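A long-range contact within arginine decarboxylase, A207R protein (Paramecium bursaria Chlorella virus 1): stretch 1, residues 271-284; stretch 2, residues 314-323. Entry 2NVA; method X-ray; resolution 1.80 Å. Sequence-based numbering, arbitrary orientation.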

ATOM      1  N   LYS A 271       6.474 -17.004 -16.250  1.00 12.40           N
ATOM      2  CA  LYS A 271       7.831 -16.866 -16.769  1.00 12.35           C
ATOM      3  C   LYS A 271       7.776 -16.403 -18.214  1.00 12.33           C
ATOM      4  O   LYS A 271       6.874 -16.784 -18.952  1.00 12.99           O
ATOM      5  CB  LYS A 271       8.553 -18.221 -16.674  1.00 12.23           C
ATOM      6  CG  LYS A 271      10.026 -18.221 -17.102  1.00 12.67           C
ATOM      7  CD  LYS A 271      10.638 -19.636 -16.962  1.00 13.35           C
ATOM      8  CE  LYS A 271      12.073 -19.664 -17.522  1.00 13.38           C
ATOM      9  NZ  LYS A 271      12.715 -21.009 -17.328  1.00 12.78           N
ATOM     10  N   ARG A 272       8.742 -15.592 -18.616  1.00 12.10           N
ATOM     11  CA  ARG A 272       8.818 -15.123 -19.994  1.00 13.06           C
ATOM     12  C   ARG A 272      10.304 -14.909 -20.262  1.00 13.49           C
ATOM     13  O   ARG A 272      10.964 -14.231 -19.474  1.00 14.53           O
ATOM     14  CB  ARG A 272       8.022 -13.806 -20.104  1.00 13.34           C
ATOM     15  CG  ARG A 272       7.707 -13.312 -21.498  1.00 14.60           C
ATOM     16  CD  ARG A 272       6.680 -12.180 -21.440  1.00 13.86           C
ATOM     17  NE  ARG A 272       7.120 -11.120 -20.545  1.00 15.86           N
ATOM     18  CZ  ARG A 272       6.327 -10.384 -19.762  1.00 15.15           C
ATOM     19  NH1 ARG A 272       5.003 -10.557 -19.732  1.00 14.97           N
ATOM     20  NH2 ARG A 272       6.874  -9.471 -18.993  1.00 14.65           N
ATOM     21  N   VAL A 273      10.837 -15.501 -21.333  1.00 12.93           N
ATOM     22  CA  VAL A 273      12.238 -15.310 -21.689  1.00 12.97           C
ATOM     23  C   VAL A 273      12.316 -14.608 -23.037  1.00 13.11           C
ATOM     24  O   VAL A 273      11.817 -15.124 -24.048  1.00 12.45           O
ATOM     25  CB  VAL A 273      13.000 -16.656 -21.756  1.00 13.50           C
ATOM     26  CG1 VAL A 273      14.495 -16.430 -22.056  1.00 13.27           C
ATOM     27  CG2 VAL A 273      12.815 -17.427 -20.448  1.00 13.34           C
ATOM     28  N   ARG A 274      12.918 -13.424 -23.042  1.00 13.38           N
ATOM     29  CA  ARG A 274      12.984 -12.623 -24.263  1.00 13.88           C
ATOM     30  C   ARG A 274      14.384 -12.091 -24.457  1.00 13.35           C
ATOM     31  O   ARG A 274      14.891 -11.358 -23.614  1.00 13.09           O
ATOM     32  CB  ARG A 274      11.982 -11.452 -24.220  1.00 13.96           C
ATOM     33  CG  ARG A 274      10.546 -11.926 -24.039  1.00 15.50           C
ATOM     34  CD  ARG A 274       9.492 -10.842 -24.306  1.00 16.24           C
ATOM     35  NE  ARG A 274       9.318  -9.914 -23.203  1.00 15.62           N
ATOM     36  CZ  ARG A 274       8.256  -9.119 -23.060  1.00 14.32           C
ATOM     37  NH1 ARG A 274       7.256  -9.173 -23.948  1.00 14.22           N
ATOM     38  NH2 ARG A 274       8.183  -8.299 -22.024  1.00 13.77           N
ATOM     39  N   ASP A 275      14.992 -12.461 -25.581  1.00 13.00           N
ATOM     40  CA  ASP A 275      16.323 -11.975 -25.951  1.00 13.39           C
ATOM     41  C   ASP A 275      17.303 -12.042 -24.773  1.00 13.18           C
ATOM     42  O   ASP A 275      17.974 -11.056 -24.446  1.00 13.15           O
ATOM     43  CB  ASP A 275      16.242 -10.549 -26.515  1.00 13.11           C
ATOM     44  CG  ASP A 275      15.416 -10.469 -27.806  1.00 14.67           C
ATOM     45  OD1 ASP A 275      15.528 -11.384 -28.652  1.00 13.88           O
ATOM     46  OD2 ASP A 275      14.674  -9.468 -27.966  1.00 15.92           O
ATOM     47  N   GLY A 276      17.336 -13.196 -24.112  1.00 13.03           N
ATOM     48  CA  GLY A 276      18.322 -13.466 -23.066  1.00 12.94           C
ATOM     49  C   GLY A 276      17.982 -12.901 -21.698  1.00 12.92           C
ATOM     50  O   GLY A 276      18.759 -13.072 -20.749  1.00 12.62           O
ATOM     51  N   LEU A 277      16.825 -12.236 -21.590  1.00 12.51           N
ATOM     52  CA  LEU A 277      16.371 -11.704 -20.304  1.00 12.49           C
ATOM     53  C   LEU A 277      15.284 -12.616 -19.741  1.00 12.86           C
ATOM     54  O   LEU A 277      14.316 -12.933 -20.440  1.00 12.58           O
ATOM     55  CB  LEU A 277      15.837 -10.265 -20.464  1.00 12.90           C
ATOM     56  CG  LEU A 277      15.543  -9.494 -19.165  1.00 12.02           C
ATOM     57  CD1 LEU A 277      16.816  -9.252 -18.342  1.00 12.76           C
ATOM     58  CD2 LEU A 277      14.827  -8.177 -19.460  1.00 11.86           C
ATOM     59  N   TYR A 278      15.436 -13.012 -18.480  1.00 12.20           N
ATOM     60  CA  TYR A 278      14.539 -13.970 -17.846  1.00 12.17           C
ATOM     61  C   TYR A 278      13.601 -13.271 -16.887  1.00 12.82           C
ATOM     62  O   TYR A 278      14.020 -12.815 -15.831  1.00 12.53           O
ATOM     63  CB  TYR A 278      15.339 -15.047 -17.117  1.00 12.46           C
ATOM     64  CG  TYR A 278      16.131 -15.921 -18.073  1.00 11.74           C
ATOM     65  CD1 TYR A 278      15.770 -17.248 -18.289  1.00 12.30           C
ATOM     66  CD2 TYR A 278      17.228 -15.410 -18.774  1.00 12.18           C
ATOM     67  CE1 TYR A 278      16.482 -18.055 -19.180  1.00 12.67           C
ATOM     68  CE2 TYR A 278      17.948 -16.202 -19.670  1.00 12.15           C
ATOM     69  CZ  TYR A 278      17.576 -17.522 -19.870  1.00 13.29           C
ATOM     70  OH  TYR A 278      18.288 -18.324 -20.741  1.00 13.10           O
ATOM     71  N   GLU A 279      12.327 -13.212 -17.268  1.00 12.50           N
ATOM     72  CA  GLU A 279      11.328 -12.488 -16.490  1.00 12.43           C
ATOM     73  C   GLU A 279      10.430 -13.464 -15.734  1.00 12.38           C
ATOM     74  O   GLU A 279       9.896 -14.395 -16.324  1.00 12.75           O
ATOM     75  CB  GLU A 279      10.492 -11.592 -17.412  1.00 12.19           C
ATOM     76  CG  GLU A 279      11.318 -10.573 -18.215  1.00 13.38           C
ATOM     77  CD  GLU A 279      10.563  -9.942 -19.383  1.00 15.15           C
ATOM     78  OE1 GLU A 279       9.665 -10.591 -19.953  1.00 15.43           O
ATOM     79  OE2 GLU A 279      10.907  -8.801 -19.757  1.00 15.50           O
ATOM     80  N   TYR A 280      10.289 -13.248 -14.429  1.00 12.35           N
ATOM     81  CA  TYR A 280       9.508 -14.149 -13.581  1.00 12.02           C
ATOM     82  C   TYR A 280       8.427 -13.396 -12.844  1.00 12.41           C
ATOM     83  O   TYR A 280       8.625 -12.245 -12.448  1.00 12.38           O
ATOM     84  CB  TYR A 280      10.404 -14.833 -12.554  1.00 11.98           C
ATOM     85  CG  TYR A 280      11.571 -15.555 -13.176  1.00 12.38           C
ATOM     86  CD1 TYR A 280      11.393 -16.776 -13.837  1.00 11.37           C
ATOM     87  CD2 TYR A 280      12.855 -15.017 -13.104  1.00 12.35           C
ATOM     88  CE1 TYR A 280      12.478 -17.443 -14.411  1.00 12.38           C
ATOM     89  CE2 TYR A 280      13.947 -15.668 -13.684  1.00 12.48           C
ATOM     90  CZ  TYR A 280      13.748 -16.888 -14.329  1.00 12.08           C
ATOM     91  OH  TYR A 280      14.832 -17.534 -14.880  1.00 12.68           O
ATOM     92  N   PHE A 281       7.292 -14.062 -12.651  1.00 12.07           N
ATOM     93  CA  PHE A 281       6.202 -13.500 -11.876  1.00 12.32           C
ATOM     94  C   PHE A 281       5.990 -14.384 -10.667  1.00 12.03           C
ATOM     95  O   PHE A 281       5.975 -15.604 -10.791  1.00 12.41           O
ATOM     96  CB  PHE A 281       4.932 -13.430 -12.723  1.00 12.35           C
ATOM     97  CG  PHE A 281       4.988 -12.365 -13.760  1.00 11.91           C
ATOM     98  CD1 PHE A 281       4.275 -11.188 -13.598  1.00 13.21           C
ATOM     99  CD2 PHE A 281       5.809 -12.511 -14.872  1.00 13.03           C
ATOM    100  CE1 PHE A 281       4.343 -10.173 -14.579  1.00 13.76           C
ATOM    101  CE2 PHE A 281       5.896 -11.501 -15.848  1.00 13.28           C
ATOM    102  CZ  PHE A 281       5.167 -10.338 -15.692  1.00 13.31           C
ATOM    103  N   PHE A 282       5.861 -13.746  -9.505  1.00 12.57           N
ATOM    104  CA  PHE A 282       5.730 -14.443  -8.210  1.00 12.67           C
ATOM    105  C   PHE A 282       4.344 -14.291  -7.621  1.00 13.18           C
ATOM    106  O   PHE A 282       3.630 -13.357  -7.978  1.00 13.18           O
ATOM    107  CB  PHE A 282       6.758 -13.898  -7.221  1.00 12.96           C
ATOM    108  CG  PHE A 282       8.175 -14.243  -7.603  1.00 13.06           C
ATOM    109  CD1 PHE A 282       8.798 -15.392  -7.074  1.00 13.29           C
ATOM    110  CD2 PHE A 282       8.875 -13.453  -8.527  1.00 12.18           C
ATOM    111  CE1 PHE A 282      10.099 -15.723  -7.440  1.00 12.39           C
ATOM    112  CE2 PHE A 282      10.172 -13.787  -8.910  1.00 13.61           C
ATOM    113  CZ  PHE A 282      10.789 -14.924  -8.358  1.00 13.01           C
ATOM    114  N   ASN A 283       3.970 -15.192  -6.709  1.00 12.99           N
ATOM    115  CA  ASN A 283       2.682 -15.045  -6.016  1.00 13.20           C
ATOM    116  C   ASN A 283       2.771 -14.072  -4.828  1.00 13.30           C
ATOM    117  O   ASN A 283       2.112 -14.248  -3.791  1.00 14.31           O
ATOM    118  CB  ASN A 283       2.070 -16.405  -5.631  1.00 13.14           C
ATOM    119  CG  ASN A 283       2.940 -17.207  -4.657  1.00 13.42           C
ATOM    120  OD1 ASN A 283       4.079 -16.840  -4.346  1.00 14.51           O
ATOM    121  ND2 ASN A 283       2.384 -18.302  -4.152  1.00 13.89           N
ATOM    122  N   GLU A 284       3.613 -13.062  -4.998  1.00 13.26           N
ATOM    123  CA  GLU A 284       3.774 -11.941  -4.070  1.00 12.91           C
ATOM    124  C   GLU A 284       3.865 -10.651  -4.875  1.00 12.82           C
ATOM    125  O   GLU A 284       3.930 -10.689  -6.113  1.00 13.36           O
ATOM    126  CB  GLU A 284       5.038 -12.119  -3.242  1.00 12.65           C
ATOM    127  CG  GLU A 284       4.786 -12.691  -1.861  1.00 12.95           C
ATOM    128  CD  GLU A 284       3.943 -11.784  -0.962  1.00 13.45           C
ATOM    129  OE1 GLU A 284       3.365 -12.309   0.004  1.00 14.16           O
ATOM    130  OE2 GLU A 284       3.845 -10.560  -1.225  1.00 13.49           O
TER
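Stretch 2 314-323: YVPSVLYGCT

Parallel β-strands distant in sequence are commonly joined by a ladder in which alternate residues of each strand carry the bonding, and this pair is a compact example. Stretch 2 runs as an extended strand through Tyr320 beside strand 277-282, in the same N-to-C direction, with the axes 4.6 Å apart at closest approach and crossing at -26°. Tyr278 N donates to Pro316 O at 2.9 Å, and Val318 N returns a bond to Tyr278 O at 2.8 Å. The pattern repeats two residues on: Tyr280 N to Val318 O, 2.9 Å, and Tyr320 N to Tyr280 O, 2.8 Å. Phe282 N to Tyr320 O, at 3.1 Å, closes the regular part. Beyond it both chains leave strand geometry, yet Cys322 N still reaches Glu284 O at 2.9 Å.

This register pairs Tyr278 with Ser317, Glu279 with Val318, Tyr280 with Leu319 and Phe281 with Tyr320, and the side chains of successive pairs alternate between the sheet's faces. Water supplements the ladder on both: one molecule links Glu279 OE2 (2.8 Å) to Tyr320 OH (2.7 Å), and another links Tyr280 OH (2.8 Å) to Ser317 OG (2.7 Å).

Packing follows the same alternation. On the Glu279 face, the rings of Phe281 and Tyr320 form an offset stack, centroids 4.9 Å apart and planes at 24°, while Tyr320 CB lies over the Phe281 ring, 3.7 Å from its centroid. On the Tyr278 face, Val315 CG2 sits over the Tyr278 ring, 3.8 Å from its centroid, and Leu319 CD2 lies 4.0 Å from Tyr280 CD2. Leu319 CD2 also meets the edge of the Phe282 ring, 3.6 Å from Phe282 CE2. Altogether the two stretches bury 821 Å², with Tyr320 the most extensively covered residue.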

ATOM      1  N   TYR A 314      24.531 -18.282 -14.062  1.00 14.01           N
ATOM      2  CA  TYR A 314      23.550 -17.266 -13.643  1.00 13.57           C
ATOM      3  C   TYR A 314      23.100 -16.500 -14.873  1.00 13.59           C
ATOM      4  O   TYR A 314      23.898 -16.274 -15.783  1.00 14.09           O
ATOM      5  CB  TYR A 314      24.148 -16.297 -12.620  1.00 13.80           C
ATOM      6  CG  TYR A 314      24.173 -16.794 -11.186  1.00 13.23           C
ATOM      7  CD1 TYR A 314      24.447 -18.129 -10.885  1.00 14.54           C
ATOM      8  CD2 TYR A 314      23.929 -15.920 -10.127  1.00 14.70           C
ATOM      9  CE1 TYR A 314      24.492 -18.585  -9.549  1.00 14.91           C
ATOM     10  CE2 TYR A 314      23.960 -16.358  -8.795  1.00 14.72           C
ATOM     11  CZ  TYR A 314      24.234 -17.688  -8.515  1.00 16.25           C
ATOM     12  OH  TYR A 314      24.266 -18.092  -7.189  1.00 14.94           O
ATOM     13  N   VAL A 315      21.829 -16.108 -14.895  1.00 13.49           N
ATOM     14  CA  VAL A 315      21.265 -15.404 -16.047  1.00 13.41           C
ATOM     15  C   VAL A 315      20.627 -14.093 -15.580  1.00 13.48           C
ATOM     16  O   VAL A 315      20.257 -13.969 -14.410  1.00 13.21           O
ATOM     17  CB  VAL A 315      20.253 -16.286 -16.820  1.00 13.78           C
ATOM     18  CG1 VAL A 315      20.966 -17.498 -17.457  1.00 14.38           C
ATOM     19  CG2 VAL A 315      19.088 -16.737 -15.914  1.00 13.12           C
ATOM     20  N   PRO A 316      20.518 -13.099 -16.485  1.00 13.33           N
ATOM     21  CA  PRO A 316      19.936 -11.836 -16.019  1.00 13.18           C
ATOM     22  C   PRO A 316      18.420 -11.973 -15.838  1.00 12.74           C
ATOM     23  O   PRO A 316      17.724 -12.379 -16.767  1.00 12.68           O
ATOM     24  CB  PRO A 316      20.295 -10.834 -17.119  1.00 13.37           C
ATOM     25  CG  PRO A 316      20.703 -11.663 -18.316  1.00 13.50           C
ATOM     26  CD  PRO A 316      20.927 -13.069 -17.903  1.00 13.07           C
ATOM     27  N   SER A 317      17.947 -11.654 -14.637  1.00 12.60           N
ATOM     28  CA  SER A 317      16.571 -11.950 -14.226  1.00 12.68           C
ATOM     29  C   SER A 317      15.830 -10.688 -13.815  1.00 12.81           C
ATOM     30  O   SER A 317      16.439  -9.736 -13.312  1.00 12.59           O
ATOM     31  CB  SER A 317      16.590 -12.945 -13.054  1.00 12.58           C
ATOM     32  OG  SER A 317      17.351 -14.101 -13.404  1.00 13.10           O
ATOM     33  N   VAL A 318      14.515 -10.698 -14.010  1.00 12.69           N
ATOM     34  CA  VAL A 318      13.652  -9.613 -13.530  1.00 12.77           C
ATOM     35  C   VAL A 318      12.575 -10.272 -12.672  1.00 12.65           C
ATOM     36  O   VAL A 318      11.921 -11.216 -13.122  1.00 13.04           O
ATOM     37  CB  VAL A 318      13.000  -8.819 -14.691  1.00 12.62           C
ATOM     38  CG1 VAL A 318      12.306  -7.569 -14.153  1.00 13.11           C
ATOM     39  CG2 VAL A 318      14.040  -8.429 -15.717  1.00 13.79           C
ATOM     40  N   LEU A 319      12.396  -9.786 -11.444  1.00 12.16           N
ATOM     41  CA  LEU A 319      11.404 -10.371 -10.540  1.00 12.19           C
ATOM     42  C   LEU A 319      10.176  -9.473 -10.431  1.00 12.39           C
ATOM     43  O   LEU A 319      10.235  -8.404  -9.813  1.00 12.31           O
ATOM     44  CB  LEU A 319      12.004 -10.631  -9.156  1.00 12.34           C
ATOM     45  CG  LEU A 319      13.390 -11.291  -9.141  1.00 13.29           C
ATOM     46  CD1 LEU A 319      13.845 -11.504  -7.705  1.00 13.23           C
ATOM     47  CD2 LEU A 319      13.429 -12.628  -9.929  1.00 13.33           C
ATOM     48  N   TYR A 320       9.083  -9.908 -11.055  1.00 12.26           N
ATOM     49  CA  TYR A 320       7.825  -9.143 -11.066  1.00 12.36           C
ATOM     50  C   TYR A 320       6.842  -9.589 -10.003  1.00 12.05           C
ATOM     51  O   TYR A 320       6.762 -10.777  -9.703  1.00 12.50           O
ATOM     52  CB  TYR A 320       7.137  -9.275 -12.418  1.00 12.17           C
ATOM     53  CG  TYR A 320       7.796  -8.494 -13.521  1.00 12.06           C
ATOM     54  CD1 TYR A 320       7.782  -7.093 -13.508  1.00 13.50           C
ATOM     55  CD2 TYR A 320       8.416  -9.141 -14.587  1.00 12.83           C
ATOM     56  CE1 TYR A 320       8.366  -6.354 -14.525  1.00 13.73           C
ATOM     57  CE2 TYR A 320       9.011  -8.411 -15.619  1.00 13.22           C
ATOM     58  CZ  TYR A 320       8.984  -7.011 -15.567  1.00 14.12           C
ATOM     59  OH  TYR A 320       9.557  -6.252 -16.559  1.00 13.88           O
ATOM     60  N   GLY A 321       6.076  -8.641  -9.470  1.00 12.04           N
ATOM     61  CA  GLY A 321       4.971  -8.965  -8.577  1.00 12.13           C
ATOM     62  C   GLY A 321       3.760  -9.433  -9.390  1.00 12.55           C
ATOM     63  O   GLY A 321       3.695  -9.201 -10.601  1.00 12.43           O
ATOM     64  N   CYS A 322       2.786 -10.035  -8.718  1.00 12.28           N
ATOM     65  CA  CYS A 322       1.654 -10.663  -9.412  1.00 13.08           C
ATOM     66  C   CYS A 322       0.573  -9.697  -9.896  1.00 13.09           C
ATOM     67  O   CYS A 322      -0.322 -10.118 -10.632  1.00 13.87           O
ATOM     68  CB  CYS A 322       1.020 -11.768  -8.550  1.00 13.33           C
ATOM     69  SG  CYS A 322       0.555 -11.226  -6.908  1.00 14.10           S
ATOM     70  N   THR A 323       0.622  -8.422  -9.492  1.00 13.17           N
ATOM     71  CA  THR A 323      -0.475  -7.497  -9.852  1.00 13.18           C
ATOM     72  C   THR A 323      -0.374  -6.961 -11.283  1.00 13.50           C
ATOM     73  O   THR A 323       0.657  -7.113 -11.956  1.00 13.35           O
ATOM     74  CB  THR A 323      -0.611  -6.278  -8.878  1.00 13.41           C
ATOM     75  OG1 THR A 323       0.453  -5.345  -9.108  1.00 13.36           O
ATOM     76  CG2 THR A 323      -0.614  -6.732  -7.397  1.00 13.31           C
TER
HETATM   77  O   HOH W   1      11.776  -6.783 -18.078  1.00 16.75           O
HETATM   78  O   HOH W   2      16.949 -16.810 -13.271  1.00 13.26           O